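Local coordinates for 1-deoxy-D-xylulose 5-phosphate reductoisomerase (Moraxella catarrhalis, PDB 4ZQG), which catalyses the NAD(P)H-dependent rearrangement and reduction of 1-deoxy-D-xylulose 5-phosphate to 2-C-methyl-D-erythritol 4-phosphate in the MEP pathway of isoprenoid synthesis, at residues A[127-132]-A[236-241]; A[154-159]-A[230-235]. All coordinates share one frame; numbering follows the deposited sequence.

Contact 1: residues A[127-132]-A[236-241]; sequences ANKESL and LIEACH. With NAD (nicotinamide-adenine-dinucleotide), chain C.
The cofactor pocket of the Rossmann-type domain meets helix 230-243 here, where Lys129 and Leu132 touch Glu238 and His241. Residues 127-132 form the turn after strand 123-126 and the first part of helix 130-146. Glu238 reaches this turn with an extended chain, its CG anti to the backbone N (chi1 -177°). Its carboxylate ends against the first methylene of Lys129, with OE1 of Glu238 3.5 Å from CB of Lys129; OE2 of Glu238 also lies close to OD2 of Asp154, a like charge. Leu132 crosses the Glu238 chain at about a right angle, and CD2 of Leu132 lies 4.0 Å from CG of Glu238. Leu132 also slides past His241 in the opposite direction, CG of Leu132 to CB of His241 being 4.0 Å. The imidazole lies obliquely to the leucine carbonyl, CD2 of His241 3.3 Å from O of Leu132, and no hydrogen bond joins the segments.

The same turn also holds the nicotinamide ribose. O3D of NAD donates a hydrogen bond of 2.6 Å to OE1 of Glu130, and CB of Ala127 packs 3.1 Å from O4D of NAD. The Lys129 chain bends at chi3 (59°), and its NZ binds Asp154, Asn231 and Glu235. The lysine end is thus committed to metal-site residues, and Glu238 meets chiefly the CB end of this side chain.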
ATOM      1  N   ALA A 127      21.450  -2.876  -1.227  1.00 54.48           N
ATOM      2  CA  ALA A 127      21.371  -1.997  -0.080  1.00 55.41           C
ATOM      3  C   ALA A 127      22.178  -0.805  -0.462  1.00 56.27           C
ATOM      4  O   ALA A 127      21.766   0.339  -0.344  1.00 59.17           O
ATOM      5  CB  ALA A 127      21.964  -2.667   1.152  1.00 56.24           C
ATOM      6  N   ASN A 128      23.363  -1.124  -0.911  1.00 58.18           N
ATOM      7  CA  ASN A 128      24.374  -0.186  -1.356  1.00 58.67           C
ATOM      8  C   ASN A 128      23.877   0.796  -2.431  1.00 58.76           C
ATOM      9  O   ASN A 128      23.972   0.533  -3.649  1.00 59.20           O
ATOM     10  CB  ASN A 128      25.520  -1.034  -1.886  1.00 56.25           C
ATOM     11  CG  ASN A 128      26.589  -0.230  -2.486  1.00 56.63           C
ATOM     12  OD1 ASN A 128      27.117  -0.597  -3.530  1.00 58.83           O
ATOM     13  ND2 ASN A 128      26.935   0.879  -1.844  1.00 55.99           N
ATOM     14  N   LYS A 129      23.393   1.931  -1.956  1.00 59.21           N
ATOM     15  CA  LYS A 129      22.731   2.950  -2.825  1.00 63.46           C
ATOM     16  C   LYS A 129      23.749   3.828  -3.565  1.00 63.90           C
ATOM     17  O   LYS A 129      23.472   4.285  -4.675  1.00 65.36           O
ATOM     18  CB  LYS A 129      21.782   3.848  -2.008  1.00 62.12           C
ATOM     19  CG  LYS A 129      22.520   4.674  -0.946  1.00 62.12           C
ATOM     20  CD  LYS A 129      21.563   5.405  -0.034  1.00 62.96           C
ATOM     21  CE  LYS A 129      20.646   4.455   0.688  1.00 63.68           C
ATOM     22  NZ  LYS A 129      20.060   5.138   1.878  1.00 66.10           N
ATOM     23  N   GLU A 130      24.915   4.042  -2.960  1.00 60.89           N
ATOM     24  CA  GLU A 130      25.987   4.734  -3.633  1.00 61.02           C
ATOM     25  C   GLU A 130      26.335   4.087  -4.993  1.00 60.02           C
ATOM     26  O   GLU A 130      26.759   4.764  -5.917  1.00 58.59           O
ATOM     27  CB  GLU A 130      27.200   4.871  -2.711  1.00 62.51           C
ATOM     28  CG  GLU A 130      26.898   5.611  -1.387  1.00 65.16           C
ATOM     29  CD  GLU A 130      26.427   4.698  -0.221  1.00 67.61           C
ATOM     30  OE1 GLU A 130      25.983   3.546  -0.470  1.00 67.71           O
ATOM     31  OE2 GLU A 130      26.475   5.123   0.968  1.00 69.31           O
ATOM     32  N   SER A 131      26.094   2.798  -5.157  1.00 59.89           N
ATOM     33  CA  SER A 131      26.269   2.187  -6.477  1.00 61.83           C
ATOM     34  C   SER A 131      25.411   2.777  -7.608  1.00 61.57           C
ATOM     35  O   SER A 131      25.854   2.945  -8.727  1.00 62.48           O
ATOM     36  CB  SER A 131      25.981   0.705  -6.387  1.00 63.46           C
ATOM     37  OG  SER A 131      27.182   0.038  -6.060  1.00 72.33           O
ATOM     38  N   LEU A 132      24.158   3.039  -7.303  1.00 59.97           N
ATOM     39  CA  LEU A 132      23.236   3.596  -8.258  1.00 58.93           C
ATOM     40  C   LEU A 132      23.398   5.124  -8.403  1.00 57.90           C
ATOM     41  O   LEU A 132      23.303   5.632  -9.519  1.00 60.14           O
ATOM     42  CB  LEU A 132      21.801   3.195  -7.876  1.00 58.48           C
ATOM     43  CG  LEU A 132      21.089   2.195  -8.798  1.00 58.96           C
ATOM     44  CD1 LEU A 132      21.935   1.133  -9.465  1.00 59.90           C
ATOM     45  CD2 LEU A 132      20.019   1.514  -8.000  1.00 59.32           C
ATOM     46  N   LEU A 236      16.716   9.735  -3.566  1.00 51.91           N
ATOM     47  CA  LEU A 236      16.069  10.367  -4.708  1.00 53.18           C
ATOM     48  C   LEU A 236      16.743   9.935  -6.019  1.00 52.41           C
ATOM     49  O   LEU A 236      16.049   9.510  -6.972  1.00 51.97           O
ATOM     50  CB  LEU A 236      16.008  11.895  -4.509  1.00 54.87           C
ATOM     51  CG  LEU A 236      15.696  12.752  -5.699  1.00 57.67           C
ATOM     52  CD1 LEU A 236      14.336  12.334  -6.219  1.00 60.72           C
ATOM     53  CD2 LEU A 236      15.652  14.214  -5.303  1.00 59.94           C
ATOM     54  N   ILE A 237      18.072   9.986  -6.074  1.00 51.32           N
ATOM     55  CA  ILE A 237      18.746   9.574  -7.278  1.00 52.21           C
ATOM     56  C   ILE A 237      18.641   8.076  -7.499  1.00 52.98           C
ATOM     57  O   ILE A 237      18.419   7.636  -8.629  1.00 52.78           O
ATOM     58  CB  ILE A 237      20.190  10.035  -7.262  1.00 54.11           C
ATOM     59  CG1 ILE A 237      20.229  11.557  -7.294  1.00 55.23           C
ATOM     60  CG2 ILE A 237      20.959   9.453  -8.435  1.00 54.53           C
ATOM     61  CD1 ILE A 237      21.397  12.133  -6.517  1.00 56.37           C
ATOM     62  N   GLU A 238      18.774   7.284  -6.428  1.00 55.05           N
ATOM     63  CA  GLU A 238      18.547   5.820  -6.477  1.00 55.86           C
ATOM     64  C   GLU A 238      17.196   5.499  -7.093  1.00 53.64           C
ATOM     65  O   GLU A 238      17.109   4.650  -7.986  1.00 53.89           O
ATOM     66  CB  GLU A 238      18.657   5.170  -5.065  1.00 60.50           C
ATOM     67  CG  GLU A 238      18.517   3.619  -5.000  1.00 64.34           C
ATOM     68  CD  GLU A 238      18.689   2.993  -3.579  1.00 68.59           C
ATOM     69  OE1 GLU A 238      19.266   1.870  -3.466  1.00 67.18           O
ATOM     70  OE2 GLU A 238      18.232   3.594  -2.564  1.00 71.29           O
ATOM     71  N   ALA A 239      16.153   6.183  -6.630  1.00 50.89           N
ATOM     72  CA  ALA A 239      14.806   5.965  -7.143  1.00 50.31           C
ATOM     73  C   ALA A 239      14.662   6.240  -8.649  1.00 50.88           C
ATOM     74  O   ALA A 239      14.035   5.453  -9.384  1.00 49.97           O
ATOM     75  CB  ALA A 239      13.824   6.809  -6.371  1.00 50.15           C
ATOM     76  N   CYS A 240      15.257   7.336  -9.109  1.00 51.49           N
ATOM     77  CA  CYS A 240      15.275   7.621 -10.529  1.00 53.37           C
ATOM     78  C   CYS A 240      15.795   6.450 -11.338  1.00 53.35           C
ATOM     79  O   CYS A 240      15.148   6.043 -12.284  1.00 54.76           O
ATOM     80  CB  CYS A 240      16.080   8.888 -10.846  1.00 55.56           C
ATOM     81  SG  CYS A 240      15.474  10.461 -10.156  1.00 57.59           S
ATOM     82  N   HIS A 241      16.943   5.883 -10.984  1.00 53.62           N
ATOM     83  CA  HIS A 241      17.450   4.732 -11.732  1.00 53.59           C
ATOM     84  C   HIS A 241      16.625   3.501 -11.530  1.00 53.09           C
ATOM     85  O   HIS A 241      16.407   2.747 -12.465  1.00 54.47           O
ATOM     86  CB  HIS A 241      18.891   4.400 -11.368  1.00 55.05           C
ATOM     87  CG  HIS A 241      19.840   5.494 -11.673  1.00 56.52           C
ATOM     88  ND1 HIS A 241      20.255   5.773 -12.960  1.00 58.19           N
ATOM     89  CD2 HIS A 241      20.413   6.421 -10.872  1.00 56.99           C
ATOM     90  CE1 HIS A 241      21.040   6.835 -12.933  1.00 59.13           C
ATOM     91  NE2 HIS A 241      21.159   7.241 -11.676  1.00 58.48           N
TER
HETATM   92  PA  NAD C 501      28.171  -0.592   7.636  1.00 62.32           P
HETATM   93  O1A NAD C 501      29.103   0.568   7.721  1.00 61.38           O
HETATM   94  O2A NAD C 501      27.439  -1.101   8.860  1.00 63.15           O
HETATM   95  O5B NAD C 501      28.841  -1.850   6.871  1.00 62.55           O
HETATM   96  C5B NAD C 501      29.486  -1.760   5.611  1.00 63.69           C
HETATM   97  C4B NAD C 501      29.992  -3.137   5.150  1.00 65.55           C
HETATM   98  O4B NAD C 501      30.799  -2.921   3.978  1.00 65.62           O
HETATM   99  C3B NAD C 501      30.865  -3.856   6.187  1.00 66.06           C
HETATM  100  O3B NAD C 501      30.660  -5.272   6.174  1.00 65.19           O
HETATM  101  C2B NAD C 501      32.279  -3.527   5.736  1.00 66.67           C
HETATM  102  O2B NAD C 501      33.203  -4.594   5.945  1.00 67.18           O
HETATM  103  C1B NAD C 501      32.162  -3.253   4.241  1.00 67.13           C
HETATM  104  N9A NAD C 501      33.097  -2.172   3.808  1.00 68.81           N
HETATM  105  C8A NAD C 501      33.234  -0.968   4.391  1.00 69.50           C
HETATM  106  N7A NAD C 501      34.175  -0.222   3.765  1.00 69.07           N
HETATM  107  C5A NAD C 501      34.665  -0.948   2.761  1.00 68.03           C
HETATM  108  C6A NAD C 501      35.705  -0.707   1.736  1.00 68.92           C
HETATM  109  N6A NAD C 501      36.375   0.488   1.691  1.00 70.26           N
HETATM  110  N1A NAD C 501      35.924  -1.728   0.882  1.00 66.69           N
HETATM  111  C2A NAD C 501      35.259  -2.918   0.963  1.00 67.37           C
HETATM  112  N3A NAD C 501      34.306  -3.211   1.877  1.00 66.48           N
HETATM  113  C4A NAD C 501      33.972  -2.254   2.789  1.00 68.19           C
HETATM  114  O3  NAD C 501      27.095  -0.182   6.500  1.00 64.62           O
HETATM  115  PN  NAD C 501      25.489  -0.325   6.504  1.00 60.55           P
HETATM  116  O1N NAD C 501      24.996   0.764   7.432  1.00 60.38           O
HETATM  117  O2N NAD C 501      25.151  -1.792   6.628  1.00 58.61           O
HETATM  118  O5D NAD C 501      25.254   0.141   4.985  1.00 64.61           O
HETATM  119  C5D NAD C 501      25.417  -0.758   3.886  1.00 65.61           C
HETATM  120  C4D NAD C 501      24.775  -0.172   2.627  1.00 67.38           C
HETATM  121  O4D NAD C 501      23.353  -0.325   2.633  1.00 69.58           O
HETATM  122  C3D NAD C 501      25.052   1.318   2.529  1.00 67.52           C
HETATM  123  O3D NAD C 501      25.214   1.623   1.148  1.00 65.20           O
HETATM  124  C2D NAD C 501      23.826   1.969   3.128  1.00 68.55           C
HETATM  125  O2D NAD C 501      23.658   3.310   2.646  1.00 68.81           O
HETATM  126  C1D NAD C 501      22.732   0.975   2.722  1.00 69.61           C
HETATM  127  N1N NAD C 501      21.606   0.960   3.668  1.00 70.35           N
HETATM  128  C2N NAD C 501      21.786   0.605   4.965  1.00 69.89           C
HETATM  129  C3N NAD C 501      20.710   0.624   5.877  1.00 69.06           C
HETATM  130  C7N NAD C 501      20.861   0.213   7.320  1.00 67.87           C
HETATM  131  O7N NAD C 501      19.871  -0.031   7.986  1.00 65.08           O
HETATM  132  N7N NAD C 501      22.073   0.099   7.863  1.00 69.96           N
HETATM  133  C4N NAD C 501      19.459   1.008   5.420  1.00 64.65           C
HETATM  134  C5N NAD C 501      19.316   1.342   4.097  1.00 64.77           C
HETATM  135  C6N NAD C 501      20.391   1.321   3.225  1.00 66.65           C

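Contact 2: residues A[154-159]-A[230-235]; sequences DSEHNA and MNKGLE. With MG (magnesium ion), chain D; FOM (3-[formyl(hydroxy)amino]propylphosphonic acid), chain E; NAD (nicotinamide-adenine-dinucleotide), chain C.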
ATOM      1  N   ASP A 154      16.850  -1.212   0.335  1.00 55.07           N
ATOM      2  CA  ASP A 154      16.603   0.067   0.954  1.00 55.11           C
ATOM      3  C   ASP A 154      15.074   0.207   1.249  1.00 53.93           C
ATOM      4  O   ASP A 154      14.230  -0.120   0.407  1.00 50.77           O
ATOM      5  CB  ASP A 154      17.140   1.201   0.066  1.00 56.74           C
ATOM      6  CG  ASP A 154      17.423   2.450   0.873  1.00 61.05           C
ATOM      7  OD1 ASP A 154      16.951   2.458   2.012  1.00 58.97           O
ATOM      8  OD2 ASP A 154      18.127   3.376   0.419  1.00 64.56           O
ATOM      9  N   SER A 155      14.744   0.653   2.453  1.00 54.21           N
ATOM     10  CA  SER A 155      13.361   0.652   2.951  1.00 56.98           C
ATOM     11  C   SER A 155      12.374   1.351   2.023  1.00 54.95           C
ATOM     12  O   SER A 155      11.407   0.743   1.529  1.00 54.69           O
ATOM     13  CB  SER A 155      13.299   1.330   4.320  1.00 61.57           C
ATOM     14  OG  SER A 155      12.138   0.935   5.031  1.00 68.99           O
ATOM     15  N   GLU A 156      12.676   2.608   1.728  1.00 53.11           N
ATOM     16  CA  GLU A 156      11.847   3.411   0.855  1.00 51.94           C
ATOM     17  C   GLU A 156      11.670   2.762  -0.501  1.00 51.22           C
ATOM     18  O   GLU A 156      10.558   2.663  -1.005  1.00 52.54           O
ATOM     19  CB  GLU A 156      12.401   4.812   0.710  1.00 52.29           C
ATOM     20  CG  GLU A 156      12.572   5.547   2.045  1.00 53.49           C
ATOM     21  CD  GLU A 156      13.821   5.155   2.799  1.00 53.45           C
ATOM     22  OE1 GLU A 156      14.080   5.698   3.896  1.00 53.34           O
ATOM     23  OE2 GLU A 156      14.539   4.298   2.258  1.00 55.13           O
ATOM     24  N   HIS A 157      12.746   2.266  -1.079  1.00 49.53           N
ATOM     25  CA  HIS A 157      12.658   1.680  -2.400  1.00 49.75           C
ATOM     26  C   HIS A 157      11.965   0.343  -2.362  1.00 50.59           C
ATOM     27  O   HIS A 157      11.289  -0.039  -3.324  1.00 51.33           O
ATOM     28  CB  HIS A 157      14.043   1.552  -2.998  1.00 50.90           C
ATOM     29  CG  HIS A 157      14.744   2.856  -3.053  1.00 52.19           C
ATOM     30  ND1 HIS A 157      15.273   3.448  -1.933  1.00 53.54           N
ATOM     31  CD2 HIS A 157      14.867   3.757  -4.050  1.00 53.83           C
ATOM     32  CE1 HIS A 157      15.758   4.633  -2.254  1.00 54.57           C
ATOM     33  NE2 HIS A 157      15.520   4.845  -3.531  1.00 54.70           N
ATOM     34  N   ASN A 158      12.141  -0.385  -1.255  1.00 50.59           N
ATOM     35  CA  ASN A 158      11.492  -1.641  -1.125  1.00 49.58           C
ATOM     36  C   ASN A 158       9.998  -1.383  -1.001  1.00 49.54           C
ATOM     37  O   ASN A 158       9.209  -2.047  -1.697  1.00 49.22           O
ATOM     38  CB  ASN A 158      12.013  -2.452   0.054  1.00 49.06           C
ATOM     39  CG  ASN A 158      11.337  -3.797   0.141  1.00 48.44           C
ATOM     40  OD1 ASN A 158      10.340  -3.959   0.846  1.00 47.64           O
ATOM     41  ND2 ASN A 158      11.835  -4.750  -0.641  1.00 47.94           N
ATOM     42  N   ALA A 159       9.621  -0.399  -0.174  1.00 48.75           N
ATOM     43  CA  ALA A 159       8.202   0.033  -0.072  1.00 48.54           C
ATOM     44  C   ALA A 159       7.583   0.353  -1.414  1.00 48.73           C
ATOM     45  O   ALA A 159       6.619  -0.267  -1.820  1.00 48.23           O
ATOM     46  CB  ALA A 159       8.072   1.232   0.818  1.00 48.70           C
ATOM     47  N   MET A 230      20.903  14.352   3.404  1.00 66.12           N
ATOM     48  CA  MET A 230      21.522  13.869   2.209  1.00 63.61           C
ATOM     49  C   MET A 230      21.101  12.429   1.886  1.00 60.90           C
ATOM     50  O   MET A 230      21.124  12.042   0.715  1.00 59.99           O
ATOM     51  CB  MET A 230      23.039  13.951   2.361  1.00 65.70           C
ATOM     52  CG  MET A 230      23.814  13.446   1.149  1.00 66.82           C
ATOM     53  SD  MET A 230      23.357  14.373  -0.328  1.00 69.55           S
ATOM     54  CE  MET A 230      24.235  15.918  -0.062  1.00 71.42           C
ATOM     55  N   ASN A 231      20.735  11.625   2.900  1.00 58.93           N
ATOM     56  CA  ASN A 231      20.277  10.250   2.656  1.00 55.75           C
ATOM     57  C   ASN A 231      19.050  10.217   1.720  1.00 54.90           C
ATOM     58  O   ASN A 231      18.954   9.370   0.820  1.00 53.63           O
ATOM     59  CB  ASN A 231      19.973   9.529   3.961  1.00 55.62           C
ATOM     60  CG  ASN A 231      19.549   8.072   3.738  1.00 56.79           C
ATOM     61  OD1 ASN A 231      20.251   7.279   3.096  1.00 55.73           O
ATOM     62  ND2 ASN A 231      18.357   7.731   4.219  1.00 58.00           N
ATOM     63  N   LYS A 232      18.146  11.176   1.903  1.00 54.24           N
ATOM     64  CA  LYS A 232      17.001  11.281   1.032  1.00 54.55           C
ATOM     65  C   LYS A 232      17.410  11.735  -0.353  1.00 54.82           C
ATOM     66  O   LYS A 232      16.895  11.232  -1.354  1.00 54.11           O
ATOM     67  CB  LYS A 232      15.955  12.206   1.616  1.00 55.39           C
ATOM     68  CG  LYS A 232      14.534  11.708   1.437  1.00 55.14           C
ATOM     69  CD  LYS A 232      14.371  10.225   1.721  1.00 54.70           C
ATOM     70  CE  LYS A 232      14.834   9.877   3.126  1.00 54.43           C
ATOM     71  NZ  LYS A 232      14.486   8.472   3.463  1.00 53.95           N
ATOM     72  N   GLY A 233      18.393  12.624  -0.401  1.00 55.17           N
ATOM     73  CA  GLY A 233      18.986  13.088  -1.651  1.00 53.63           C
ATOM     74  C   GLY A 233      19.424  11.937  -2.490  1.00 52.60           C
ATOM     75  O   GLY A 233      19.143  11.849  -3.668  1.00 51.57           O
ATOM     76  N   LEU A 234      20.139  11.037  -1.857  1.00 53.80           N
ATOM     77  CA  LEU A 234      20.767   9.927  -2.560  1.00 54.35           C
ATOM     78  C   LEU A 234      19.691   8.953  -2.952  1.00 53.18           C
ATOM     79  O   LEU A 234      19.751   8.325  -4.001  1.00 51.32           O
ATOM     80  CB  LEU A 234      21.776   9.230  -1.634  1.00 55.37           C
ATOM     81  CG  LEU A 234      23.006  10.065  -1.255  1.00 56.91           C
ATOM     82  CD1 LEU A 234      23.813   9.281  -0.258  1.00 56.45           C
ATOM     83  CD2 LEU A 234      23.887  10.401  -2.453  1.00 58.46           C
ATOM     84  N   GLU A 235      18.734   8.798  -2.042  1.00 53.42           N
ATOM     85  CA  GLU A 235      17.612   7.924  -2.268  1.00 53.52           C
ATOM     86  C   GLU A 235      16.781   8.420  -3.448  1.00 52.00           C
ATOM     87  O   GLU A 235      16.282   7.623  -4.255  1.00 49.66           O
ATOM     88  CB  GLU A 235      16.798   7.788  -0.992  1.00 55.00           C
ATOM     89  CG  GLU A 235      17.476   6.792  -0.059  1.00 56.32           C
ATOM     90  CD  GLU A 235      16.796   6.658   1.249  1.00 56.54           C
ATOM     91  OE1 GLU A 235      15.772   7.333   1.491  1.00 59.83           O
ATOM     92  OE2 GLU A 235      17.317   5.901   2.038  1.00 56.47           O
TER
HETATM   93 MG    MG D 502      16.519   4.212   3.100  1.00 56.65          MG
HETATM   94  O2  FOM E 503      17.576   4.839   4.844  1.00 59.95           O
HETATM   95  N1  FOM E 503      16.905   4.241   5.890  1.00 59.40           N
HETATM   96  C1  FOM E 503      16.204   3.196   5.721  1.00 59.35           C
HETATM   97  O1  FOM E 503      16.082   2.697   4.615  1.00 58.20           O
HETATM   98  C2  FOM E 503      17.017   4.944   7.165  1.00 58.82           C
HETATM   99  C3  FOM E 503      16.352   6.265   6.776  1.00 58.85           C
HETATM  100  C4  FOM E 503      16.502   7.310   7.845  1.00 59.17           C
HETATM  101  PA1 FOM E 503      15.799   8.782   7.134  1.00 58.11           P
HETATM  102  OP1 FOM E 503      14.245   8.496   6.928  1.00 65.68           O
HETATM  103  OP2 FOM E 503      16.298   8.956   5.769  1.00 60.06           O
HETATM  104  OP3 FOM E 503      16.033  10.141   7.999  1.00 57.30           O
HETATM  105  PA  NAD C 501      28.171  -0.592   7.636  1.00 62.32           P
HETATM  106  O1A NAD C 501      29.103   0.568   7.721  1.00 61.38           O
HETATM  107  O2A NAD C 501      27.439  -1.101   8.860  1.00 63.15           O
HETATM  108  O5B NAD C 501      28.841  -1.850   6.871  1.00 62.55           O
HETATM  109  C5B NAD C 501      29.486  -1.760   5.611  1.00 63.69           C
HETATM  110  C4B NAD C 501      29.992  -3.137   5.150  1.00 65.55           C
HETATM  111  O4B NAD C 501      30.799  -2.921   3.978  1.00 65.62           O
HETATM  112  C3B NAD C 501      30.865  -3.856   6.187  1.00 66.06           C
HETATM  113  O3B NAD C 501      30.660  -5.272   6.174  1.00 65.19           O
HETATM  114  C2B NAD C 501      32.279  -3.527   5.736  1.00 66.67           C
HETATM  115  O2B NAD C 501      33.203  -4.594   5.945  1.00 67.18           O
HETATM  116  C1B NAD C 501      32.162  -3.253   4.241  1.00 67.13           C
HETATM  117  N9A NAD C 501      33.097  -2.172   3.808  1.00 68.81           N
HETATM  118  C8A NAD C 501      33.234  -0.968   4.391  1.00 69.50           C
HETATM  119  N7A NAD C 501      34.175  -0.222   3.765  1.00 69.07           N
HETATM  120  C5A NAD C 501      34.665  -0.948   2.761  1.00 68.03           C
HETATM  121  C6A NAD C 501      35.705  -0.707   1.736  1.00 68.92           C
HETATM  122  N6A NAD C 501      36.375   0.488   1.691  1.00 70.26           N
HETATM  123  N1A NAD C 501      35.924  -1.728   0.882  1.00 66.69           N
HETATM  124  C2A NAD C 501      35.259  -2.918   0.963  1.00 67.37           C
HETATM  125  N3A NAD C 501      34.306  -3.211   1.877  1.00 66.48           N
HETATM  126  C4A NAD C 501      33.972  -2.254   2.789  1.00 68.19           C
HETATM  127  O3  NAD C 501      27.095  -0.182   6.500  1.00 64.62           O
HETATM  128  PN  NAD C 501      25.489  -0.325   6.504  1.00 60.55           P
HETATM  129  O1N NAD C 501      24.996   0.764   7.432  1.00 60.38           O
HETATM  130  O2N NAD C 501      25.151  -1.792   6.628  1.00 58.61           O
HETATM  131  O5D NAD C 501      25.254   0.141   4.985  1.00 64.61           O
HETATM  132  C5D NAD C 501      25.417  -0.758   3.886  1.00 65.61           C
HETATM  133  C4D NAD C 501      24.775  -0.172   2.627  1.00 67.38           C
HETATM  134  O4D NAD C 501      23.353  -0.325   2.633  1.00 69.58           O
HETATM  135  C3D NAD C 501      25.052   1.318   2.529  1.00 67.52           C
HETATM  136  O3D NAD C 501      25.214   1.623   1.148  1.00 65.20           O
HETATM  137  C2D NAD C 501      23.826   1.969   3.128  1.00 68.55           C
HETATM  138  O2D NAD C 501      23.658   3.310   2.646  1.00 68.81           O
HETATM  139  C1D NAD C 501      22.732   0.975   2.722  1.00 69.61           C
HETATM  140  N1N NAD C 501      21.606   0.960   3.668  1.00 70.35           N
HETATM  141  C2N NAD C 501      21.786   0.605   4.965  1.00 69.89           C
HETATM  142  C3N NAD C 501      20.710   0.624   5.877  1.00 69.06           C
HETATM  143  C7N NAD C 501      20.861   0.213   7.320  1.00 67.87           C
HETATM  144  O7N NAD C 501      19.871  -0.031   7.986  1.00 65.08           O
HETATM  145  N7N NAD C 501      22.073   0.099   7.863  1.00 69.96           N
HETATM  146  C4N NAD C 501      19.459   1.008   5.420  1.00 64.65           C
HETATM  147  C5N NAD C 501      19.316   1.342   4.097  1.00 64.77           C
HETATM  148  C6N NAD C 501      20.391   1.321   3.225  1.00 66.65           C
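This is a metal-centred contact between two helix starts, in which Asp154, Glu156 and Glu235 bind one magnesium ion in the active site. Asp154 follows strand 149-152, the outermost strand of the parallel Rossmann-type sheet in this chain, and precedes helix 155-162. Glu235 comes from helix 230-243. The short axes of 155-159 and 230-235 lie 11.5 Å apart at an angle of 40°, so long side chains and the ion bridge them.

Each acid gives one oxygen to magnesium: OD1 of Asp154, OE2 of Glu156 and OE2 of Glu235, each at 2.1 Å. The hydroxamate oxygens O1 and O2 of fosmidomycin chelate the same ion. Glu235 is extended beyond CG and crosses both other acids at about a right angle. Its carboxylate plane is turned 74° from that of Asp154. The ion probably offsets the repulsion between these carboxylates.

Lys232 reaches two of the acids as well. Its chain bends at chi2 and chi3, and NZ of Lys232 meets OE1 of Glu235 on the syn side at 2.6 Å. The same NZ lies within salt-bridge distance of OE1 of Glu156, whose position is less certain, and reaches phosphonate oxygen OP2 of the inhibitor. Asn231 ND2 bonds both ends of fosmidomycin, at OP2 and O2. Lys129 adds a second charged partner for Asp154.

A hydrogen bond also joins the helices directly: NE2 of His157 donates to O of Glu235 at 3.0 Å, with the acceptor near the imidazole plane and an N-H...O angle of 155°.

How the contacts relate
From the N terminus, the chain reaches 127-132 after strand 123-126, then runs through helix 130-146 and strand 149-152 to 154-159. It returns at helix 230-243, whose first part, 230-235, closes contact 2. The following residues, 236-241, close contact 1. Contact 2 is thus nested inside the loop of contact 1. Together they tie helix 230-243 to the ends of two neighbouring strands of the Rossmann-type sheet. The two contacts touch each other, and their centres are about 8 Å apart. Both touch NAD, and contact 2 also holds the magnesium and the inhibitor, so the three sites adjoin.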